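PDB 1WVG: CDP-glucose 4,6-dehydratase from Salmonella enterica subsp. enterica serovar Typhi, which catalyses the NAD-dependent conversion of CDP-D-glucose to CDP-4-dehydro-6-deoxy-D-glucose and water, an early step in making CDP-3,6-dideoxy-D-mannose for the lipopolysaccharide O-antigen. Local coordinates for residues D205-I208 / P209-R213; E70-R73 / S74-E78; S23-S26 / L27-E31; E324-S327 / R328-K331. All coordinates share one frame; numbering follows the deposited sequence.

Contact 1: D205-I208 / P209-R213. With CXY (cytidine-5'-diphospho-beta-D-xylose), chain D; APR (adenosine-5-diphosphoribose), chain C.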
# COMPACT_ATOMS: atom_id res chain seq x y z
N ASP A 205 -10.25 10.35 32.78
CA ASP A 205 -9.10 10.73 31.98
C ASP A 205 -9.39 11.43 30.65
O ASP A 205 -8.45 11.82 29.94
CB ASP A 205 -8.14 9.56 31.79
CG ASP A 205 -7.37 9.27 33.04
OD1 ASP A 205 -7.05 10.13 33.85
OD2 ASP A 205 -7.11 7.99 33.17
N ARG A 206 -10.66 11.63 30.32
CA ARG A 206 -10.95 12.30 29.06
C ARG A 206 -10.66 13.76 29.27
O ARG A 206 -10.78 14.24 30.38
CB ARG A 206 -12.34 12.01 28.49
CG ARG A 206 -12.55 10.53 28.10
CD ARG A 206 -13.81 10.40 27.22
NE ARG A 206 -14.06 9.06 26.74
CZ ARG A 206 -15.28 8.57 26.50
NH1 ARG A 206 -16.41 9.27 26.68
NH2 ARG A 206 -15.41 7.32 26.05
N LEU A 207 -10.25 14.43 28.21
CA LEU A 207 -9.84 15.81 28.25
C LEU A 207 -10.81 16.85 28.76
O LEU A 207 -10.54 17.57 29.71
CB LEU A 207 -9.28 16.24 26.89
CG LEU A 207 -8.72 17.66 26.93
CD1 LEU A 207 -7.45 17.69 27.79
CD2 LEU A 207 -8.47 18.15 25.50
N ILE A 208 -11.94 16.95 28.09
CA ILE A 208 -12.96 17.92 28.45
C ILE A 208 -13.56 17.66 29.81
O ILE A 208 -13.75 18.60 30.59
CB ILE A 208 -14.03 17.93 27.39
CG1 ILE A 208 -13.39 18.50 26.11
CG2 ILE A 208 -15.17 18.78 27.89
CD1 ILE A 208 -13.23 20.02 26.18
N PRO A 209 -13.87 16.40 30.12
CA PRO A 209 -14.41 16.15 31.43
C PRO A 209 -13.39 16.60 32.46
O PRO A 209 -13.76 17.29 33.42
CB PRO A 209 -14.77 14.66 31.55
CG PRO A 209 -14.97 14.21 30.12
CD PRO A 209 -14.18 15.20 29.27
N ASP A 210 -12.13 16.22 32.20
CA ASP A 210 -10.99 16.56 33.06
C ASP A 210 -10.95 18.05 33.28
O ASP A 210 -10.77 18.55 34.38
CB ASP A 210 -9.61 16.13 32.48
CG ASP A 210 -9.14 14.73 32.83
OD1 ASP A 210 -9.83 13.89 33.36
OD2 ASP A 210 -7.89 14.50 32.49
N ILE A 211 -11.12 18.75 32.18
CA ILE A 211 -11.07 20.18 32.20
C ILE A 211 -12.19 20.78 32.98
O ILE A 211 -12.00 21.68 33.79
CB ILE A 211 -11.12 20.73 30.81
CG1 ILE A 211 -9.76 20.57 30.12
CG2 ILE A 211 -11.48 22.18 30.96
CD1 ILE A 211 -9.86 20.79 28.59
N LEU A 212 -13.38 20.27 32.72
CA LEU A 212 -14.59 20.76 33.37
C LEU A 212 -14.59 20.59 34.89
O LEU A 212 -15.08 21.42 35.64
CB LEU A 212 -15.84 20.08 32.77
CG LEU A 212 -16.24 20.64 31.40
CD1 LEU A 212 -17.49 19.93 30.81
CD2 LEU A 212 -16.48 22.13 31.53
N ARG A 213 -14.04 19.48 35.34
CA ARG A 213 -13.97 19.13 36.74
C ARG A 213 -13.05 20.08 37.51
O ARG A 213 -13.41 20.54 38.60
CB ARG A 213 -13.57 17.66 36.89
CG ARG A 213 -13.46 17.19 38.34
CD ARG A 213 -12.13 17.56 38.98
NE ARG A 213 -12.15 17.60 40.46
CZ ARG A 213 -11.46 18.46 41.22
NH1 ARG A 213 -10.67 19.41 40.71
NH2 ARG A 213 -11.59 18.37 42.54
O1B CXY D . -8.48 9.96 22.41
PB CXY D . -8.95 9.30 23.68
O2B CXY D . -7.88 8.54 24.41
O1' CXY D . -10.21 8.30 23.34
O3A CXY D . -9.48 10.57 24.38
PA CXY D . -8.93 11.41 25.69
O1A CXY D . -9.93 12.49 25.90
O2A CXY D . -8.75 10.51 26.86
O5D CXY D . -7.51 11.91 25.18
C5D CXY D . -7.48 13.00 24.24
C4D CXY D . -6.08 13.55 24.19
O4D CXY D . -5.95 14.52 25.26
C3D CXY D . -4.92 12.56 24.33
O3D CXY D . -3.71 12.88 23.55
C2D CXY D . -4.69 12.69 25.85
O2D CXY D . -3.37 12.25 26.15
C1D CXY D . -4.82 14.19 26.01
N1 CXY D . -5.06 14.61 27.40
C6 CXY D . -6.19 14.18 28.07
C5 CXY D . -6.47 14.55 29.30
C4 CXY D . -5.59 15.40 30.03
N3 CXY D . -4.46 15.81 29.29
C2 CXY D . -4.14 15.45 27.99
N4 CXY D . -5.74 15.76 31.19
O2 CXY D . -3.12 15.83 27.42
C1' CXY D . -11.47 8.96 23.33
C2' CXY D . -12.45 8.00 23.95
C3' CXY D . -12.46 6.76 23.08
C4' CXY D . -12.88 7.12 21.66
C5' CXY D . -11.95 8.19 21.10
O2' CXY D . -12.05 7.61 25.29
O3' CXY D . -13.44 5.83 23.58
O4' CXY D . -12.86 5.96 20.83
O5' CXY D . -11.90 9.32 21.98
N1 APR C . -21.91 -5.08 29.20
C2 APR C . -22.83 -4.14 28.86
N3 APR C . -22.67 -2.86 28.74
C4 APR C . -21.39 -2.48 28.96
C5 APR C . -20.34 -3.29 29.28
C6 APR C . -20.62 -4.68 29.42
N6 APR C . -19.74 -5.66 29.69
N7 APR C . -19.18 -2.54 29.40
C8 APR C . -19.56 -1.29 29.18
N9 APR C . -20.89 -1.21 28.90
C1' APR C . -21.69 -0.03 28.62
C2' APR C . -21.71 0.91 29.79
O2' APR C . -22.59 0.41 30.81
C3' APR C . -22.26 2.15 29.08
O3' APR C . -23.67 2.18 28.82
O4' APR C . -21.07 0.71 27.62
C4' APR C . -21.44 2.08 27.77
C5' APR C . -20.14 2.82 27.79
O5' APR C . -20.45 4.24 27.83
PA APR C . -19.33 5.35 28.22
O1A APR C . -18.27 4.81 29.17
O2A APR C . -20.07 6.68 28.52
O3A APR C . -18.59 5.53 26.85
PB APR C . -19.12 6.34 25.54
O1B APR C . -18.25 7.57 25.44
O2B APR C . -20.63 6.48 25.52
O5D APR C . -18.81 5.25 24.42
C5D APR C . -19.92 4.70 23.70
O4D APR C . -18.76 4.70 21.50
O1D APR C . -16.64 5.66 21.30
C1D APR C . -17.40 4.42 21.40
O2D APR C . -15.98 2.78 22.53
C2D APR C . -17.04 3.74 22.69
O3D APR C . -18.23 1.74 22.14
C3D APR C . -18.28 2.91 22.97
C4D APR C . -19.36 3.88 22.56
O HOH W 1 -6.53 12.48 33.36
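The carbonyl O of Arg-206 takes the backbone N-H of Asp-210 at 3.0 Å, the bond that opens helix 207-216 behind its N-cap residue. Asp-210 turns its carboxylate to the cytosine: CXY N4 donates to OD2 at 2.8 Å, nearly straight at 165°. The same oxygen accepts from a water that also donates to Asp-205 OD1, so that two carboxylates are joined through one molecule; Asp-205 OD1 is further paired with Arg-94. At the first turn, Leu-207 N gives its hydrogen to the phosphate oxygen CXY O1A at 3.0 Å. This places the CDP phosphate at a helix N-terminus, where the helix dipole probably helps to hold it, within a dehydratase of the short-chain dehydrogenase/reductase family. Arg-206 runs away from the helix, extended from CG to NE, and spends its guanidinium on both ligands. NE donates to the xylose hydroxyl CXY O2' at 2.9 Å, while NH1 and NH2 share the APR phosphate oxygen O1B, with the phosphorus in the guanidinium plane; NH1 is also salt-bridged to Asp-201. On the apolar side, Leu-207 CG meets Ile-211 CD1 at 3.7 Å, and Ile-208 CG2 lies 3.9 Å from Leu-212 CD1.

Contact 2: E70-R73 / S74-E78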
# COMPACT_ATOMS: atom_id res chain seq x y z
N GLU A 70 -26.44 -15.62 26.27
CA GLU A 70 -27.75 -16.13 26.51
C GLU A 70 -28.68 -15.02 27.00
O GLU A 70 -29.75 -14.80 26.43
CB GLU A 70 -27.59 -17.34 27.46
CG GLU A 70 -26.35 -18.23 27.09
CD GLU A 70 -25.12 -18.10 27.98
OE1 GLU A 70 -24.64 -17.04 28.33
OE2 GLU A 70 -24.58 -19.27 28.29
N LYS A 71 -28.22 -14.29 28.02
CA LYS A 71 -29.02 -13.20 28.52
C LYS A 71 -29.24 -12.16 27.45
O LYS A 71 -30.35 -11.65 27.29
CB LYS A 71 -28.37 -12.56 29.72
CG LYS A 71 -28.66 -13.31 31.01
CD LYS A 71 -28.54 -12.40 32.23
CE LYS A 71 -27.64 -11.18 32.01
NZ LYS A 71 -28.36 -9.98 31.51
N LEU A 72 -28.17 -11.81 26.71
CA LEU A 72 -28.27 -10.80 25.65
C LEU A 72 -29.26 -11.19 24.58
O LEU A 72 -30.14 -10.42 24.19
CB LEU A 72 -26.88 -10.53 25.01
CG LEU A 72 -26.88 -9.63 23.75
CD1 LEU A 72 -27.49 -8.26 24.01
CD2 LEU A 72 -25.43 -9.42 23.32
N ARG A 73 -29.06 -12.42 24.09
CA ARG A 73 -29.91 -12.99 23.05
C ARG A 73 -31.41 -12.86 23.39
O ARG A 73 -32.26 -12.39 22.58
CB ARG A 73 -29.50 -14.46 22.80
CG ARG A 73 -30.11 -14.98 21.49
CD ARG A 73 -30.41 -16.46 21.52
NE ARG A 73 -30.02 -17.03 22.79
CZ ARG A 73 -29.36 -18.18 22.89
NH1 ARG A 73 -28.98 -18.88 21.82
NH2 ARG A 73 -29.04 -18.61 24.11
N SER A 74 -31.72 -13.28 24.62
CA SER A 74 -33.08 -13.26 25.17
C SER A 74 -33.70 -11.88 25.15
O SER A 74 -34.84 -11.66 24.68
CB SER A 74 -33.10 -13.85 26.58
OG SER A 74 -32.93 -15.24 26.48
N SER A 75 -32.92 -10.96 25.68
CA SER A 75 -33.33 -9.56 25.74
C SER A 75 -33.74 -9.12 24.34
O SER A 75 -34.83 -8.59 24.09
CB SER A 75 -32.14 -8.76 26.27
OG SER A 75 -32.52 -7.49 26.73
N ILE A 76 -32.87 -9.38 23.39
CA ILE A 76 -33.16 -9.02 22.03
C ILE A 76 -34.43 -9.74 21.53
O ILE A 76 -35.37 -9.15 20.96
CB ILE A 76 -31.93 -9.35 21.14
CG1 ILE A 76 -30.64 -8.63 21.59
CG2 ILE A 76 -32.30 -8.97 19.70
CD1 ILE A 76 -29.45 -8.62 20.60
N ALA A 77 -34.42 -11.05 21.71
CA ALA A 77 -35.51 -11.94 21.29
C ALA A 77 -36.91 -11.48 21.73
O ALA A 77 -37.86 -11.46 20.96
CB ALA A 77 -35.24 -13.34 21.83
N GLU A 78 -37.00 -11.11 22.99
CA GLU A 78 -38.26 -10.70 23.56
C GLU A 78 -38.79 -9.38 23.07
O GLU A 78 -40.00 -9.14 23.21
CB GLU A 78 -38.18 -10.69 25.09
CG GLU A 78 -38.59 -9.33 25.66
CD GLU A 78 -38.18 -9.12 27.09
OE1 GLU A 78 -37.07 -9.41 27.54
OE2 GLU A 78 -39.14 -8.56 27.79
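Ser-74 binds Glu-70 twice, through its backbone and through its side chain. Its N-H reaches Glu-70 O at 3.1 Å in the ordinary helical bond, and its OG donates to the same oxygen at 3.2 Å from the opposite face of the carbonyl plane. The hydroxyl gets there because OG stands anti to the carbonyl carbon and beside its own backbone N (chi1 -72°), which folds it back along the preceding turn. Two residues on, Leu-72 and Ile-76 make the apolar contact, CD1 to CD1 at 3.9 Å, with the two chains crossing at a slant. Ile-76 N is bonded to Leu-72 O as well, at 171°, so backbone and side chains link the same pair. The segment belongs to helix 69-79, which packs against the parallel sheet of the Rossmann fold, the Leu-72 side chain about 8 Å from the bound adenosine-5-diphosphoribose. Phe-13 of strand 11-15 touches both Leu-72 and Ile-76, and helix 100-121 lies against them through His-113, Leu-114, Thr-117 and Val-121. Arg-73 NH1 is hydrogen-bonded to Gln-120 of helix 100-121, while Lys-37 of strand 35-40 is hydrogen-bonded to Ser-75 O and salt-bridged to Glu-78.

Contact 3: S23-S26 / L27-E31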
# COMPACT_ATOMS: atom_id res chain seq x y z
N SER A 23 -26.75 7.72 26.08
CA SER A 23 -27.76 8.58 26.65
C SER A 23 -28.21 9.61 25.67
O SER A 23 -29.40 9.90 25.53
CB SER A 23 -27.22 9.29 27.87
OG SER A 23 -27.12 8.34 28.89
N TRP A 24 -27.25 10.20 24.99
CA TRP A 24 -27.61 11.22 24.02
C TRP A 24 -28.38 10.59 22.87
O TRP A 24 -29.38 11.14 22.35
CB TRP A 24 -26.37 11.96 23.52
CG TRP A 24 -25.84 13.07 24.39
CD1 TRP A 24 -24.73 13.01 25.17
CD2 TRP A 24 -26.34 14.40 24.51
NE1 TRP A 24 -24.50 14.22 25.80
CE2 TRP A 24 -25.47 15.11 25.39
CE3 TRP A 24 -27.45 15.05 24.00
CZ2 TRP A 24 -25.68 16.46 25.74
CZ3 TRP A 24 -27.65 16.39 24.33
CH2 TRP A 24 -26.78 17.10 25.18
N LEU A 25 -27.92 9.41 22.50
CA LEU A 25 -28.61 8.73 21.42
C LEU A 25 -30.02 8.33 21.83
O LEU A 25 -31.01 8.57 21.13
CB LEU A 25 -27.84 7.47 20.93
CG LEU A 25 -28.53 6.80 19.73
CD1 LEU A 25 -28.67 7.78 18.57
CD2 LEU A 25 -27.77 5.55 19.31
N SER A 26 -30.10 7.68 22.98
CA SER A 26 -31.43 7.25 23.41
C SER A 26 -32.42 8.41 23.53
O SER A 26 -33.60 8.37 23.13
CB SER A 26 -31.32 6.46 24.70
OG SER A 26 -30.40 5.41 24.52
N LEU A 27 -31.92 9.48 24.10
CA LEU A 27 -32.71 10.65 24.23
C LEU A 27 -33.20 11.14 22.86
O LEU A 27 -34.40 11.35 22.62
CB LEU A 27 -31.84 11.71 24.85
CG LEU A 27 -32.66 12.94 25.16
CD1 LEU A 27 -33.84 12.52 26.02
CD2 LEU A 27 -31.79 13.90 25.96
N TRP A 28 -32.24 11.29 21.95
CA TRP A 28 -32.56 11.75 20.60
C TRP A 28 -33.67 10.91 20.00
O TRP A 28 -34.70 11.39 19.50
CB TRP A 28 -31.32 11.60 19.67
CG TRP A 28 -31.42 12.51 18.46
CD1 TRP A 28 -32.57 13.00 17.91
CD2 TRP A 28 -30.32 13.08 17.70
NE1 TRP A 28 -32.27 13.83 16.85
CE2 TRP A 28 -30.89 13.89 16.70
CE3 TRP A 28 -28.91 12.98 17.76
CZ2 TRP A 28 -30.07 14.60 15.79
CZ3 TRP A 28 -28.10 13.69 16.88
CH2 TRP A 28 -28.69 14.49 15.90
N LEU A 29 -33.36 9.61 20.00
CA LEU A 29 -34.22 8.58 19.46
C LEU A 29 -35.65 8.57 20.07
O LEU A 29 -36.67 8.55 19.36
CB LEU A 29 -33.54 7.19 19.55
CG LEU A 29 -32.55 6.86 18.41
CD1 LEU A 29 -32.09 5.39 18.43
CD2 LEU A 29 -33.14 7.22 17.03
N THR A 30 -35.73 8.57 21.41
CA THR A 30 -37.08 8.54 21.98
C THR A 30 -37.81 9.81 21.63
O THR A 30 -39.01 9.84 21.35
CB THR A 30 -37.09 8.32 23.48
OG1 THR A 30 -36.46 9.43 24.03
CG2 THR A 30 -36.28 7.09 23.84
N GLU A 31 -37.05 10.88 21.61
CA GLU A 31 -37.63 12.15 21.25
C GLU A 31 -38.21 12.10 19.85
O GLU A 31 -39.11 12.88 19.56
CB GLU A 31 -36.61 13.28 21.35
CG GLU A 31 -37.21 14.68 21.08
CD GLU A 31 -36.15 15.75 21.04
OE1 GLU A 31 -35.88 16.46 21.99
OE2 GLU A 31 -35.55 15.83 19.86
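Four successive backbone bonds, from Ser-23 O to Leu-27 N through Ser-26 O to Thr-30 N, carry the chain along in regular alpha-helical geometry, the last of them the shortest at 2.7 Å. The helix, 20-31, is the crossover of a beta-alpha-beta unit between strands 11-15 and 35-40, the first such unit of the Rossmann fold, and its N-terminal end faces the bound adenosine-5-diphosphoribose, to which Phe-20 N, just ahead of the segment, donates. Leu-25 and Leu-29 lie alongside each other and point the same way, Leu-25 CD1 being 4.0 Å from Leu-29 CG. Their first torsions differ: Leu-25 sets CG anti to its backbone N (chi1 -177°), Leu-29 near -83°, and the two branched ends lie closer together than their CA atoms. Trp-28 leans on the helices that cover this one, on Leu-236, Leu-239 and Ile-243 of helix 236-251 and on Ile-350 and Met-354 of helix 342-355, while Trp-24 also touches Leu-239, meets the ring of Phe-20 at about 90° and donates its indole NE1 to Gly-199 O. The serine hydroxyls are satisfied by the backbone of the preceding turn, Ser-23 OG by Gly-19 O and Ser-26 OG by Gly-22 O. At the far end Thr-30 sits against the carbonyl oxygen of Ser-26, its methyl CG2 3.1 Å from Ser-26 O.

Contact 4: E324-S327 / R328-K331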
# COMPACT_ATOMS: atom_id res chain seq x y z
N GLU A 324 -17.78 26.59 18.38
CA GLU A 324 -19.18 26.64 18.73
C GLU A 324 -19.44 25.50 19.69
O GLU A 324 -20.05 25.64 20.76
CB GLU A 324 -20.02 26.49 17.44
CG GLU A 324 -21.21 25.55 17.63
CD GLU A 324 -22.45 26.30 18.05
OE1 GLU A 324 -22.62 26.72 19.18
OE2 GLU A 324 -23.31 26.43 17.06
N THR A 325 -18.90 24.37 19.29
CA THR A 325 -19.00 23.21 20.10
C THR A 325 -18.48 23.51 21.52
O THR A 325 -19.22 23.38 22.50
CB THR A 325 -18.31 22.07 19.32
OG1 THR A 325 -19.20 21.67 18.27
CG2 THR A 325 -17.95 20.90 20.24
N LEU A 326 -17.23 23.98 21.68
CA LEU A 326 -16.69 24.30 23.00
C LEU A 326 -17.58 25.26 23.77
O LEU A 326 -17.81 25.17 24.98
CB LEU A 326 -15.28 24.87 22.83
CG LEU A 326 -14.29 23.78 22.43
CD1 LEU A 326 -12.89 24.37 22.40
CD2 LEU A 326 -14.34 22.60 23.41
N SER A 327 -18.11 26.20 23.04
CA SER A 327 -18.96 27.14 23.69
C SER A 327 -20.19 26.50 24.31
O SER A 327 -20.56 26.76 25.45
CB SER A 327 -19.32 28.23 22.72
OG SER A 327 -20.38 28.95 23.32
N ARG A 328 -20.82 25.61 23.54
CA ARG A 328 -21.99 24.89 23.96
C ARG A 328 -21.72 23.97 25.13
O ARG A 328 -22.59 23.82 25.98
CB ARG A 328 -22.58 24.07 22.83
CG ARG A 328 -23.42 24.93 21.90
CD ARG A 328 -23.75 24.22 20.59
NE ARG A 328 -24.68 24.95 19.72
CZ ARG A 328 -26.00 25.16 19.96
NH1 ARG A 328 -26.61 24.72 21.05
NH2 ARG A 328 -26.73 25.84 19.07
N ILE A 329 -20.54 23.34 25.18
CA ILE A 329 -20.22 22.45 26.30
C ILE A 329 -20.19 23.22 27.62
O ILE A 329 -20.60 22.73 28.68
CB ILE A 329 -18.84 21.84 26.12
CG1 ILE A 329 -18.92 20.83 25.01
CG2 ILE A 329 -18.30 21.12 27.34
CD1 ILE A 329 -17.55 20.22 24.75
N VAL A 330 -19.64 24.43 27.51
CA VAL A 330 -19.49 25.34 28.63
C VAL A 330 -20.83 25.78 29.18
O VAL A 330 -21.14 25.73 30.36
CB VAL A 330 -18.76 26.57 28.17
CG1 VAL A 330 -19.17 27.72 29.08
CG2 VAL A 330 -17.25 26.30 28.24
N LYS A 331 -21.65 26.22 28.28
CA LYS A 331 -22.96 26.64 28.62
C LYS A 331 -23.64 25.51 29.31
O LYS A 331 -24.24 25.72 30.36
CB LYS A 331 -23.72 27.01 27.38
CG LYS A 331 -23.50 28.49 27.10
CD LYS A 331 -24.12 29.01 25.81
CE LYS A 331 -23.41 30.27 25.35
NZ LYS A 331 -23.81 30.71 23.99
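A salt bridge spans one turn of helix where Arg-328 NE meets Glu-324 OE1 at 2.8 Å. The backbone N of Arg-328 also donates to Glu-324 O, at 2.9 Å. The carboxylate and guanidinium planes are 45° apart, and OE1 approaches NE obliquely instead of pairing flat. OE2 lies in the guanidinium plane but farther off, 3.3 Å from NE. Glu-324 bends at chi2 (92°) to bring the carboxylate round, while Arg-328 runs extended from CG to NE, and OE1 also sits against its CD. The far end of the guanidinium has other partners: NH1 is bridged to both Glu-349 and Asp-352 of helix 342-355, and Trp-320 makes a cation-pi contact. The three carboxylates probably help to keep the arginine charged. Next in order, Ile-329 turns to the interior. Its N-H is bonded to Thr-325 O at 3.0 Å, and its CD1 lies 4.2 Å from Leu-326 CD2. The helix, 322-337, packs its apolar side on Ile-197, at the end of strand 187-197 of the Rossmann-type parallel sheet, and on helices 207-216 and 272-283, where Met-279 and Leu-282 of the latter take Leu-326. Val-330 follows, its N-H bonded to Leu-326 O at 3.2 Å and its side chain against Leu-282. Lys-331 closes the turn with its N-H on Ser-327 O; its extended chain then passes alongside the serine, CE coming 3.9 Å from OG.

How the contacts relate
Contacts 2, 3 and 4 lie within single helices, whereas contact 1 is a helix start with its N-cap, and they differ in what each helix faces. Contacts 1 and 3 are buried and contacts 2 and 4 partly buried. Contact 1 alone binds ligand directly, with several of its polar groups bonded to the two bound molecules; contact 3 packs almost wholly apolar and aromatic surfaces, with its hydroxyls turned back to the backbone. Contacts 2 and 4, each apolar on its inner side and polar on its outer, lie on opposite sides of the chain's centre, about 39 Å apart between centres. Contacts 1 and 4 touch: Leu-212 CD1 meets Ile-329 CG2 at 3.8 Å, so helices 207-216 and 322-337 share one apolar interface.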